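Local coordinates for outer membrane protein (Bartonella henselae, PDB 2FI9) that is of unknown function but belongs to the DUF498/DUF598 family and carries the name of an outer membrane protein, at residues C39-I44 / D67-L72; P54-I59 / R88-E93; S60-E65 / K94-D99; L72-G77 / L81-E86; G104-T109 / A122-V127. All coordinates share one frame; numbering follows the deposited sequence.

Contact 1 (C39-I44 / D67-L72); sequences CIPSGI and DQIEVL
Pro-41 and Ile-69 carry most of the apolar contact between residues 39-44 and 67-72. Pro-41 CD lies 3.7 Å from Ile-69 CG1. The tip of the same isoleucine, CD1, reaches 3.9 Å from Pro-41 CD and turns also to Ile-40, whose CG2 branch is 4.0 Å away from it. Ile-69 CD1 thus touches both residues, Pro-41 through its CD and Ile-40 through its CG2. Ile-40 puts CG1 between its backbone N and carbonyl carbon (chi1 53°). This takes CD1 away from Ile-69 and leaves CG2 to make the touch.

Gln-68 meets the proline in another way. Its carbonyl oxygen sits 3.6 Å from Pro-41 CG, and its CB comes to 3.9 Å from the same ring carbon. The amide end bends off at chi2 and takes no part. No hydrogen bond crosses between the two segments.

The fold explains the pairing. Residues 40-43 form a type I turn that closes a tight beta hairpin between strands 36-40 and 43-47. Residues 67-70 lead into strand 71-75 of the same mixed sheet. Strand 120-124 runs between strands 36-40 and 71-75, so the contact passes over it, and Ala-121 touches both Ile-40 and Ile-69. Val-62 of helix 60-64 packs on both isoleucines as well.

The backbone bonds lie within the hairpin. Ile-40 N to Gly-43 O and Gly-43 N to Ile-40 O are each 2.9 Å. They hold Pro-41 at the corner of the turn, where its CB bond points toward residues 67-72.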
# COMPACT_ATOMS: atom_id res chain seq x y z
N CYS A 39 -3.22 -0.01 3.03
CA CYS A 39 -3.12 -0.54 4.37
C CYS A 39 -2.44 0.52 5.19
O CYS A 39 -1.26 0.82 4.99
CB CYS A 39 -2.25 -1.80 4.38
SG CYS A 39 -2.78 -3.07 3.23
N ILE A 40 -3.18 1.13 6.10
CA ILE A 40 -2.67 2.25 6.89
C ILE A 40 -3.06 2.02 8.36
O ILE A 40 -3.84 1.11 8.65
CB ILE A 40 -3.18 3.59 6.31
CG1 ILE A 40 -4.71 3.57 6.18
CG2 ILE A 40 -2.55 3.83 4.95
CD1 ILE A 40 -5.32 4.88 5.68
N PRO A 41 -2.48 2.78 9.30
CA PRO A 41 -2.83 2.51 10.71
C PRO A 41 -4.33 2.43 11.02
O PRO A 41 -4.72 1.65 11.91
CB PRO A 41 -2.16 3.66 11.46
CG PRO A 41 -0.94 3.90 10.65
CD PRO A 41 -1.43 3.82 9.20
N SER A 42 -5.16 3.20 10.30
CA SER A 42 -6.62 3.21 10.57
C SER A 42 -7.38 2.03 9.92
O SER A 42 -8.57 1.84 10.16
CB SER A 42 -7.26 4.52 10.12
OG SER A 42 -7.24 4.62 8.70
N GLY A 43 -6.69 1.27 9.08
CA GLY A 43 -7.27 0.06 8.52
C GLY A 43 -6.84 -0.30 7.12
O GLY A 43 -5.91 0.30 6.57
N ILE A 44 -7.52 -1.28 6.56
CA ILE A 44 -7.31 -1.70 5.18
C ILE A 44 -8.54 -1.27 4.40
O ILE A 44 -9.66 -1.68 4.75
CB ILE A 44 -7.14 -3.24 5.10
CG1 ILE A 44 -5.98 -3.68 6.01
CG2 ILE A 44 -6.89 -3.68 3.64
CD1 ILE A 44 -5.77 -5.18 6.10
N ASP A 67 1.04 11.58 10.12
CA ASP A 67 1.59 11.64 11.47
C ASP A 67 1.90 10.24 12.03
O ASP A 67 2.72 10.12 12.93
CB ASP A 67 0.66 12.41 12.42
CG ASP A 67 0.97 13.92 12.46
OD1 ASP A 67 2.06 14.35 12.02
OD2 ASP A 67 0.13 14.69 12.99
N GLN A 68 1.25 9.20 11.49
CA GLN A 68 1.42 7.83 12.00
C GLN A 68 2.10 6.90 10.99
O GLN A 68 2.15 5.69 11.20
CB GLN A 68 0.08 7.22 12.42
CG GLN A 68 -0.45 7.69 13.78
CD GLN A 68 -1.43 8.85 13.68
OE1 GLN A 68 -1.84 9.43 14.70
NE2 GLN A 68 -1.82 9.21 12.45
N ILE A 69 2.61 7.46 9.91
CA ILE A 69 3.25 6.69 8.84
C ILE A 69 4.64 7.24 8.59
O ILE A 69 4.78 8.42 8.24
CB ILE A 69 2.41 6.73 7.52
CG1 ILE A 69 1.02 6.13 7.77
CG2 ILE A 69 3.13 6.01 6.38
CD1 ILE A 69 0.00 6.43 6.69
N GLU A 70 5.67 6.41 8.77
CA GLU A 70 7.05 6.79 8.41
C GLU A 70 7.46 6.26 7.05
O GLU A 70 8.28 6.89 6.35
CB GLU A 70 8.06 6.26 9.42
CG GLU A 70 7.94 6.86 10.81
CD GLU A 70 9.27 6.90 11.54
OE1 GLU A 70 10.26 7.42 10.95
OE2 GLU A 70 9.34 6.40 12.69
N VAL A 71 6.91 5.12 6.67
CA VAL A 71 7.31 4.48 5.40
C VAL A 71 6.10 3.94 4.64
O VAL A 71 5.21 3.31 5.23
CB VAL A 71 8.43 3.39 5.59
CG1 VAL A 71 8.02 2.33 6.57
CG2 VAL A 71 8.83 2.73 4.25
N LEU A 72 6.04 4.27 3.35
CA LEU A 72 5.03 3.75 2.46
C LEU A 72 5.64 2.83 1.39
O LEU A 72 6.53 3.25 0.61
CB LEU A 72 4.26 4.90 1.79
CG LEU A 72 3.22 4.44 0.76
CD1 LEU A 72 2.07 3.65 1.41
CD2 LEU A 72 2.70 5.63 -0.00

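Contact 2 (P54-I59 / R88-E93); sequences PTQEDI and RVLLWE
This contact belongs to the helical layer on one face of the mixed sheet. Residues 54-59 form the lead-in to helix 60-64, and they lie beside helix 85-93. Gln-56 and Ile-59 meet Leu-90 and Leu-91, and no hydrogen bond joins the two segments.

Leu-90 reaches over with CD1, which sits 3.7 Å from Gln-56 CG. The two side chains cross at about a right angle, and the methyl group lies against the aliphatic part of the glutamine. Ile-59 uses its tip. Its CD1 is 4.0 Å from Leu-91 CG and only loosely near Leu-90 CD1, at 4.5 Å. Ile-59 holds CG1 between backbone N and carbonyl carbon (chi1 66°), and the extended chain beyond it brings CD1 to the helix. Below this pair lies the sheet: Leu-123 touches Ile-59, and Leu-72 touches Leu-91.

An ST motif shapes the lead-in. Thr-55 OG1 accepts from Asp-58 N at 3.2 Å. In return Thr-55 N donates to Asp-58 OD2 at 2.9 Å, and it meets that oxygen from above the carboxylate plane, 48° out of it.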
# COMPACT_ATOMS: atom_id res chain seq x y z
N PRO A 54 0.08 4.76 -9.02
CA PRO A 54 -0.85 5.45 -8.15
C PRO A 54 -1.05 6.90 -8.55
O PRO A 54 -0.16 7.52 -9.14
CB PRO A 54 -0.19 5.37 -6.77
CG PRO A 54 1.20 5.11 -7.00
CD PRO A 54 1.35 4.45 -8.34
N THR A 55 -2.24 7.42 -8.24
CA THR A 55 -2.57 8.81 -8.46
C THR A 55 -2.53 9.55 -7.13
O THR A 55 -2.36 8.94 -6.06
CB THR A 55 -3.98 8.96 -9.07
OG1 THR A 55 -4.95 8.56 -8.10
CG2 THR A 55 -4.13 8.10 -10.31
N GLN A 56 -2.67 10.87 -7.19
CA GLN A 56 -2.75 11.69 -5.98
C GLN A 56 -3.90 11.24 -5.07
O GLN A 56 -3.71 11.08 -3.86
CB GLN A 56 -2.82 13.18 -6.35
CG GLN A 56 -1.55 13.60 -7.13
CD GLN A 56 -1.63 14.97 -7.78
OE1 GLN A 56 -2.32 15.88 -7.30
NE2 GLN A 56 -0.89 15.14 -8.88
N GLU A 57 -5.07 10.99 -5.65
CA GLU A 57 -6.21 10.41 -4.91
C GLU A 57 -5.88 9.08 -4.23
O GLU A 57 -6.23 8.86 -3.06
CB GLU A 57 -7.37 10.15 -5.86
CG GLU A 57 -8.39 11.25 -5.93
CD GLU A 57 -9.76 10.72 -6.33
OE1 GLU A 57 -10.64 11.55 -6.65
OE2 GLU A 57 -9.96 9.48 -6.32
N ASP A 58 -5.21 8.20 -4.96
CA ASP A 58 -4.85 6.89 -4.42
C ASP A 58 -4.14 6.98 -3.07
O ASP A 58 -4.33 6.11 -2.21
CB ASP A 58 -3.98 6.12 -5.40
CG ASP A 58 -4.76 5.66 -6.60
OD1 ASP A 58 -6.00 5.66 -6.54
OD2 ASP A 58 -4.13 5.29 -7.61
N ILE A 59 -3.31 8.01 -2.91
CA ILE A 59 -2.47 8.11 -1.72
C ILE A 59 -3.02 9.12 -0.69
O ILE A 59 -2.40 9.36 0.35
CB ILE A 59 -0.99 8.43 -2.07
CG1 ILE A 59 -0.85 9.83 -2.69
CG2 ILE A 59 -0.40 7.36 -3.00
CD1 ILE A 59 0.54 10.44 -2.52
N ARG A 88 5.94 12.00 -5.53
CA ARG A 88 7.21 12.08 -4.81
C ARG A 88 7.26 13.35 -3.97
O ARG A 88 7.62 13.30 -2.80
CB ARG A 88 8.41 12.01 -5.78
CG ARG A 88 8.51 10.65 -6.52
CD ARG A 88 9.84 10.45 -7.22
NE ARG A 88 10.23 11.57 -8.07
CZ ARG A 88 10.13 11.59 -9.40
NH1 ARG A 88 9.65 10.53 -10.06
NH2 ARG A 88 10.53 12.66 -10.09
N VAL A 89 6.85 14.48 -4.57
CA VAL A 89 6.72 15.76 -3.87
C VAL A 89 5.76 15.70 -2.67
O VAL A 89 6.13 16.07 -1.56
CB VAL A 89 6.30 16.90 -4.84
CG1 VAL A 89 6.08 18.22 -4.11
CG2 VAL A 89 7.38 17.08 -5.91
N LEU A 90 4.52 15.26 -2.90
CA LEU A 90 3.52 15.16 -1.83
C LEU A 90 4.01 14.31 -0.65
O LEU A 90 3.87 14.70 0.52
CB LEU A 90 2.22 14.60 -2.38
CG LEU A 90 1.44 15.46 -3.38
CD1 LEU A 90 0.48 14.59 -4.18
CD2 LEU A 90 0.71 16.58 -2.68
N LEU A 91 4.56 13.14 -0.95
CA LEU A 91 5.07 12.24 0.09
C LEU A 91 6.24 12.88 0.85
O LEU A 91 6.32 12.84 2.09
CB LEU A 91 5.44 10.88 -0.50
CG LEU A 91 4.21 10.07 -0.90
CD1 LEU A 91 4.57 8.94 -1.89
CD2 LEU A 91 3.43 9.56 0.36
N TRP A 92 7.14 13.52 0.09
CA TRP A 92 8.26 14.24 0.68
C TRP A 92 7.81 15.33 1.64
O TRP A 92 8.39 15.48 2.71
CB TRP A 92 9.15 14.82 -0.44
CG TRP A 92 10.35 15.57 0.06
CD1 TRP A 92 11.62 15.08 0.20
CD2 TRP A 92 10.41 16.95 0.46
NE1 TRP A 92 12.46 16.06 0.67
CE2 TRP A 92 11.74 17.21 0.84
CE3 TRP A 92 9.46 17.98 0.53
CZ2 TRP A 92 12.15 18.47 1.29
CZ3 TRP A 92 9.86 19.23 0.99
CH2 TRP A 92 11.20 19.47 1.36
N GLU A 93 6.78 16.09 1.25
CA GLU A 93 6.23 17.17 2.08
C GLU A 93 5.71 16.68 3.42
O GLU A 93 5.63 17.44 4.37
CB GLU A 93 5.06 17.85 1.37
CG GLU A 93 5.40 18.61 0.12
CD GLU A 93 4.17 19.19 -0.57
OE1 GLU A 93 3.03 18.90 -0.14
OE2 GLU A 93 4.34 19.94 -1.54

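Contact 3 (S60-E65 / K94-D99); sequences SRVLEE and KRISSD
Lys-94 lies across Leu-63, the two side chains at about a right angle. The lysine can be followed outward from its backbone. CB points toward helix 60-64 and stands 4.4 Å from Leu-63 CD2. CG makes the closest touch, 3.8 Å from the same methyl carbon. The chain then bends (chi2 -72°) and turns along the end of the helix. CD and CE each pass 4.1 Å from Leu-63 O, so the aliphatic arm passes by the carbonyl of Leu-63. NZ runs on beyond it.

A second, buried touch lies deeper. Ile-96 CD1 meets Val-62 CG1 at 3.7 Å and has Val-62 O 4.0 Å away. Val-62 sets CG1 opposite its backbone N (chi1 171°), and this branch faces the isoleucine tip.

Between Lys-94 and Ile-96 the chain turns at Arg-95, which has positive phi. It is the C-prime residue of a Schellman motif that ends helix 85-93, with Ile-96 N bonded to Leu-91 O. The CB bonds of both neighbours, Lys-94 and Ile-96, point toward helix 60-64.

Leu-63 packs also on Leu-90 and Leu-91 of helix 85-93. Val-62 and Ile-96 both rest on Leu-72 of strand 71-75, so helix 60-64 meets the sheet and the link from helix 85-93 to strand 97-101 on adjoining sides.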
# COMPACT_ATOMS: atom_id res chain seq x y z
N SER A 60 -4.18 9.69 -0.98
CA SER A 60 -4.78 10.71 -0.11
C SER A 60 -4.95 10.27 1.35
O SER A 60 -4.73 11.06 2.26
CB SER A 60 -6.12 11.18 -0.69
OG SER A 60 -7.01 10.09 -0.86
N ARG A 61 -5.32 9.01 1.58
CA ARG A 61 -5.47 8.53 2.96
C ARG A 61 -4.13 8.43 3.69
O ARG A 61 -4.05 8.64 4.92
CB ARG A 61 -6.19 7.18 3.01
CG ARG A 61 -7.70 7.29 2.96
CD ARG A 61 -8.31 5.91 3.18
NE ARG A 61 -9.77 5.91 3.09
CZ ARG A 61 -10.60 6.21 4.09
NH1 ARG A 61 -10.13 6.55 5.29
NH2 ARG A 61 -11.91 6.16 3.90
N VAL A 62 -3.08 8.09 2.93
CA VAL A 62 -1.72 8.03 3.45
C VAL A 62 -1.28 9.43 3.88
O VAL A 62 -0.79 9.61 4.99
CB VAL A 62 -0.73 7.45 2.43
CG1 VAL A 62 0.71 7.61 2.90
CG2 VAL A 62 -1.03 6.01 2.20
N LEU A 63 -1.47 10.41 3.01
CA LEU A 63 -1.07 11.77 3.32
C LEU A 63 -1.81 12.23 4.59
O LEU A 63 -1.23 12.84 5.49
CB LEU A 63 -1.36 12.70 2.13
CG LEU A 63 -0.53 12.37 0.87
CD1 LEU A 63 -0.95 13.26 -0.29
CD2 LEU A 63 0.98 12.49 1.10
N GLU A 64 -3.10 11.93 4.65
CA GLU A 64 -3.95 12.39 5.75
C GLU A 64 -3.56 11.78 7.10
O GLU A 64 -3.79 12.37 8.16
CB GLU A 64 -5.42 12.10 5.43
CG GLU A 64 -5.98 12.95 4.27
CD GLU A 64 -7.28 12.38 3.67
OE1 GLU A 64 -7.91 11.53 4.33
OE2 GLU A 64 -7.68 12.80 2.55
N GLU A 65 -2.96 10.58 7.07
CA GLU A 65 -2.55 9.89 8.29
C GLU A 65 -1.03 9.90 8.45
O GLU A 65 -0.46 9.05 9.14
CB GLU A 65 -3.05 8.44 8.25
CG GLU A 65 -4.55 8.33 8.26
CD GLU A 65 -5.05 6.92 8.56
OE1 GLU A 65 -4.30 6.08 9.13
OE2 GLU A 65 -6.21 6.65 8.21
N LYS A 94 5.33 15.41 3.48
CA LYS A 94 4.77 14.83 4.71
C LYS A 94 5.80 13.96 5.42
O LYS A 94 5.47 13.24 6.36
CB LYS A 94 3.53 14.01 4.38
CG LYS A 94 2.35 14.81 3.83
CD LYS A 94 1.70 15.64 4.90
CE LYS A 94 0.52 16.39 4.36
NZ LYS A 94 0.06 17.36 5.37
N ARG A 95 7.05 14.02 4.94
CA ARG A 95 8.17 13.27 5.50
C ARG A 95 7.89 11.77 5.55
O ARG A 95 8.25 11.10 6.52
CB ARG A 95 8.55 13.76 6.91
CG ARG A 95 8.65 15.28 7.08
CD ARG A 95 9.82 15.83 6.35
NE ARG A 95 9.75 17.29 6.20
CZ ARG A 95 10.26 17.96 5.16
NH1 ARG A 95 10.85 17.30 4.17
NH2 ARG A 95 10.15 19.28 5.10
N ILE A 96 7.22 11.26 4.53
CA ILE A 96 7.03 9.82 4.40
C ILE A 96 8.07 9.28 3.44
O ILE A 96 8.15 9.72 2.29
CB ILE A 96 5.62 9.47 3.91
CG1 ILE A 96 4.57 9.99 4.91
CG2 ILE A 96 5.48 7.95 3.70
CD1 ILE A 96 3.18 9.93 4.36
N SER A 97 8.88 8.35 3.92
CA SER A 97 9.86 7.71 3.06
C SER A 97 9.13 6.59 2.29
O SER A 97 8.36 5.82 2.88
CB SER A 97 11.09 7.25 3.86
OG SER A 97 11.02 5.91 4.29
N SER A 98 9.32 6.54 0.98
CA SER A 98 8.53 5.64 0.17
C SER A 98 9.31 4.99 -0.94
O SER A 98 10.34 5.50 -1.39
CB SER A 98 7.29 6.36 -0.39
OG SER A 98 7.65 7.39 -1.30
N ASP A 99 8.83 3.84 -1.39
CA ASP A 99 9.50 3.16 -2.46
C ASP A 99 8.55 2.25 -3.21
O ASP A 99 7.57 1.78 -2.65
CB ASP A 99 10.70 2.39 -1.94
CG ASP A 99 11.76 2.20 -2.99
OD1 ASP A 99 11.70 2.84 -4.09
OD2 ASP A 99 12.66 1.39 -2.73

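Contact 4 (L72-G77 / L81-E86); sequences LLIGTG and LRLPEE
Ile-74 and Leu-83 meet by their ends and cross at about a right angle. Ile-74 CD1 is 3.6 Å from Leu-83 CD1 and 4.2 Å from Leu-83 CD2, so one methyl faces the fork of the leucine. Leu-83 reaches it because its CG lies trans to the backbone N (chi1 -170°), which brings the branched end nearer to the strand.

Thr-76 and Leu-81 pack at a slant and closer to their backbones. Thr-76 CB stands 3.8 Å from Leu-81 CB, and the leucine end runs past it until CD1 lies 3.9 Å from Thr-76 O. Thr-76 OG1 accepts the backbone bond from Leu-81 N, at 3.0 Å and somewhat bent, with an angle of 143° at the hydrogen.

The segments are strand 71-75 with the residues after it, and the approach to and start of helix 85-93, with Pro-84 at the N-cap. They belong to the beta-alpha-beta unit of strand 71-75, helix 85-93 and strand 97-101.

The same hydroxyl bonds to Glu-79 O. Thr-76 OG1 therefore acts as acceptor and donor at once, which ties the short loop back on its own strand and satisfies a buried polar group.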
# COMPACT_ATOMS: atom_id res chain seq x y z
N LEU A 72 6.04 4.27 3.35
CA LEU A 72 5.03 3.75 2.46
C LEU A 72 5.64 2.83 1.39
O LEU A 72 6.53 3.25 0.61
CB LEU A 72 4.26 4.90 1.79
CG LEU A 72 3.22 4.44 0.76
CD1 LEU A 72 2.07 3.65 1.41
CD2 LEU A 72 2.70 5.63 -0.00
N LEU A 73 5.16 1.59 1.34
CA LEU A 73 5.56 0.67 0.29
C LEU A 73 4.50 0.75 -0.78
O LEU A 73 3.30 0.77 -0.47
CB LEU A 73 5.67 -0.76 0.82
CG LEU A 73 6.55 -0.88 2.07
CD1 LEU A 73 6.41 -2.25 2.71
CD2 LEU A 73 8.01 -0.58 1.72
N ILE A 74 4.92 0.84 -2.04
CA ILE A 74 3.99 0.91 -3.14
C ILE A 74 4.20 -0.28 -4.07
O ILE A 74 5.27 -0.44 -4.71
CB ILE A 74 4.14 2.25 -3.90
CG1 ILE A 74 3.89 3.41 -2.92
CG2 ILE A 74 3.14 2.32 -5.07
CD1 ILE A 74 4.42 4.74 -3.39
N GLY A 75 3.19 -1.14 -4.12
CA GLY A 75 3.21 -2.33 -4.97
C GLY A 75 2.59 -1.92 -6.29
O GLY A 75 1.38 -1.63 -6.33
N THR A 76 3.41 -1.90 -7.34
CA THR A 76 3.01 -1.39 -8.66
C THR A 76 2.68 -2.49 -9.67
O THR A 76 2.95 -2.36 -10.89
CB THR A 76 4.08 -0.45 -9.28
OG1 THR A 76 5.33 -1.14 -9.38
CG2 THR A 76 4.25 0.81 -8.45
N GLY A 77 2.12 -3.59 -9.17
CA GLY A 77 1.70 -4.70 -10.02
C GLY A 77 2.81 -5.70 -10.29
O GLY A 77 3.61 -5.99 -9.39
N LEU A 81 7.50 -0.05 -11.08
CA LEU A 81 7.30 1.19 -11.83
C LEU A 81 7.72 2.40 -11.00
O LEU A 81 7.65 2.37 -9.78
CB LEU A 81 5.82 1.34 -12.20
CG LEU A 81 5.18 0.20 -12.97
CD1 LEU A 81 3.73 0.56 -13.36
CD2 LEU A 81 6.00 -0.16 -14.22
N ARG A 82 8.18 3.45 -11.67
CA ARG A 82 8.59 4.70 -11.01
C ARG A 82 7.44 5.44 -10.39
O ARG A 82 6.34 5.45 -10.93
CB ARG A 82 9.29 5.62 -12.02
CG ARG A 82 10.59 5.06 -12.57
CD ARG A 82 11.73 5.02 -11.54
NE ARG A 82 11.70 6.12 -10.57
CZ ARG A 82 11.91 7.41 -10.85
NH1 ARG A 82 12.18 7.80 -12.10
NH2 ARG A 82 11.85 8.31 -9.88
N LEU A 83 7.70 6.05 -9.25
CA LEU A 83 6.72 6.90 -8.59
C LEU A 83 6.71 8.24 -9.35
O LEU A 83 7.76 8.82 -9.57
CB LEU A 83 7.13 7.11 -7.14
CG LEU A 83 6.13 7.78 -6.22
CD1 LEU A 83 4.83 6.99 -6.20
CD2 LEU A 83 6.73 7.88 -4.83
N PRO A 84 5.52 8.69 -9.79
CA PRO A 84 5.41 9.95 -10.53
C PRO A 84 5.90 11.12 -9.68
O PRO A 84 5.78 11.11 -8.45
CB PRO A 84 3.91 10.08 -10.80
CG PRO A 84 3.33 8.71 -10.61
CD PRO A 84 4.21 8.01 -9.64
N GLU A 85 6.44 12.12 -10.36
CA GLU A 85 7.02 13.32 -9.76
C GLU A 85 6.09 13.98 -8.72
O GLU A 85 6.50 14.33 -7.62
CB GLU A 85 7.40 14.30 -10.88
CG GLU A 85 8.01 15.62 -10.43
CD GLU A 85 8.46 16.49 -11.60
OE1 GLU A 85 8.31 16.07 -12.77
OE2 GLU A 85 8.97 17.60 -11.36
N GLU A 86 4.83 14.16 -9.11
CA GLU A 86 3.80 14.77 -8.28
C GLU A 86 3.63 14.06 -6.93
O GLU A 86 3.49 14.71 -5.90
CB GLU A 86 2.47 14.77 -9.04
CG GLU A 86 2.46 15.61 -10.32
CD GLU A 86 3.07 14.93 -11.57
OE1 GLU A 86 3.66 13.82 -11.51
OE2 GLU A 86 2.95 15.54 -12.65

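Contact 5 (G104-T109 / A122-V127); sequences GAAVRT and ALLFAV
Leu-124 spreads its two methyl groups over residues 104-109. CD2 lies 3.6 Å from Ala-106 CB, and CD1 lies 4.2 Å from Val-107 CG2. The CB bond of Ala-106 points toward the strand. Val-107 adds its CG2 branch, and its side chain crosses that of Leu-124 at about a right angle. Leu-124 sets CG beside its backbone N, opposite the carbonyl carbon (chi1 -53°), and this places the fork on the helix. All three residues are buried, and the contact is wholly apolar.

Around this core stand other side chains. Phe-26 of strand 25-28 touches both Val-107 and Leu-124, and Ile-37 of strand 36-40 lies against Leu-124. Near the start of the helix, Thr-103 OG1 is hydrogen-bonded to Phe-125 O, a polar tie next to the apolar touch.

Within the helix, Ala-105 O takes two bonds from Thr-109, one from N at 3.0 Å and one from OG1 at 2.9 Å, on opposite faces of the carbonyl plane. Arg-108 folds back along the helix, and Gly-104 O lies 3.4 Å above its guanidinium plane, over the centre.

The arrangement is that of a layered alpha/beta fold. Helix 103-115 packs on one face of the mixed sheet, while helices 60-64 and 85-93 cover the other.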
# COMPACT_ATOMS: atom_id res chain seq x y z
N GLY A 104 3.95 -8.25 -5.32
CA GLY A 104 4.43 -9.40 -4.53
C GLY A 104 5.48 -8.98 -3.50
O GLY A 104 5.37 -9.30 -2.33
N ALA A 105 6.48 -8.23 -3.97
CA ALA A 105 7.56 -7.74 -3.14
C ALA A 105 7.02 -6.82 -2.06
O ALA A 105 7.47 -6.88 -0.92
CB ALA A 105 8.60 -7.01 -3.99
N ALA A 106 6.08 -5.95 -2.41
CA ALA A 106 5.54 -5.01 -1.44
C ALA A 106 4.79 -5.77 -0.32
O ALA A 106 4.93 -5.44 0.88
CB ALA A 106 4.64 -4.01 -2.12
N VAL A 107 4.01 -6.78 -0.69
CA VAL A 107 3.32 -7.60 0.31
C VAL A 107 4.32 -8.20 1.30
O VAL A 107 4.13 -8.10 2.53
CB VAL A 107 2.48 -8.75 -0.33
CG1 VAL A 107 2.06 -9.81 0.72
CG2 VAL A 107 1.26 -8.18 -1.09
N ARG A 108 5.38 -8.82 0.77
CA ARG A 108 6.33 -9.54 1.61
C ARG A 108 7.07 -8.59 2.53
O ARG A 108 7.27 -8.91 3.70
CB ARG A 108 7.31 -10.33 0.76
CG ARG A 108 6.68 -11.53 0.08
CD ARG A 108 7.70 -12.34 -0.70
NE ARG A 108 8.23 -11.63 -1.86
CZ ARG A 108 7.73 -11.71 -3.10
NH1 ARG A 108 6.66 -12.47 -3.34
NH2 ARG A 108 8.30 -11.04 -4.09
N THR A 109 7.42 -7.42 2.00
CA THR A 109 8.13 -6.38 2.74
C THR A 109 7.23 -5.73 3.78
O THR A 109 7.66 -5.50 4.91
CB THR A 109 8.71 -5.27 1.81
OG1 THR A 109 9.54 -5.84 0.80
CG2 THR A 109 9.54 -4.28 2.60
N ALA A 122 1.10 0.47 3.20
CA ALA A 122 1.26 -0.09 1.86
C ALA A 122 0.11 0.31 0.95
O ALA A 122 -1.04 0.34 1.39
CB ALA A 122 1.36 -1.61 1.94
N LEU A 123 0.42 0.62 -0.30
CA LEU A 123 -0.57 0.79 -1.33
C LEU A 123 -0.32 -0.34 -2.30
O LEU A 123 0.77 -0.45 -2.84
CB LEU A 123 -0.38 2.13 -2.04
CG LEU A 123 -1.28 2.42 -3.24
CD1 LEU A 123 -2.74 2.27 -2.90
CD2 LEU A 123 -1.03 3.84 -3.79
N LEU A 124 -1.32 -1.19 -2.51
CA LEU A 124 -1.06 -2.42 -3.26
C LEU A 124 -1.99 -2.57 -4.46
O LEU A 124 -3.19 -2.78 -4.28
CB LEU A 124 -1.18 -3.63 -2.34
CG LEU A 124 -0.34 -3.61 -1.05
CD1 LEU A 124 -0.76 -4.67 -0.06
CD2 LEU A 124 1.15 -3.77 -1.34
N PHE A 125 -1.43 -2.47 -5.67
CA PHE A 125 -2.20 -2.76 -6.88
C PHE A 125 -2.41 -4.25 -6.99
O PHE A 125 -1.45 -5.01 -6.97
CB PHE A 125 -1.49 -2.25 -8.11
CG PHE A 125 -2.26 -2.46 -9.39
CD1 PHE A 125 -3.38 -1.68 -9.68
CD2 PHE A 125 -1.84 -3.40 -10.33
CE1 PHE A 125 -4.08 -1.86 -10.86
CE2 PHE A 125 -2.52 -3.56 -11.55
CZ PHE A 125 -3.65 -2.80 -11.81
N ALA A 126 -3.66 -4.66 -7.10
CA ALA A 126 -4.01 -6.07 -7.15
C ALA A 126 -3.62 -6.64 -8.49
O ALA A 126 -4.03 -6.13 -9.52
CB ALA A 126 -5.48 -6.25 -6.94
N VAL A 127 -2.84 -7.71 -8.47
CA VAL A 127 -2.38 -8.39 -9.68
C VAL A 127 -3.15 -9.69 -9.90
O VAL A 127 -3.72 -10.27 -8.97
CB VAL A 127 -0.85 -8.73 -9.64
CG1 VAL A 127 -0.01 -7.48 -9.73
CG2 VAL A 127 -0.50 -9.52 -8.40

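Overall arrangement
All five contacts are built round the mixed sheet. Contacts 2, 3 and 4 lie on its face with helices 60-64 and 85-93. Contact 5 is on the other face, its centre about 17 Å from that of contact 2 and about 16 Å from that of contact 3. Contacts 2 and 3 are close, their centres about 7 Å apart, and Leu-91 CD2 meets Leu-63 CD2 at 3.9 Å. Contact 1 lies at the hairpin turn of strands 36-40 and 43-47, its centre about 8 Å from that of contact 3. Contacts 1 and 4 share Leu-72 on strand 71-75. Contacts 4 and 5 join through the sheet, where Gly-75 N lies 2.8 Å from Leu-123 O, a probable hydrogen bond.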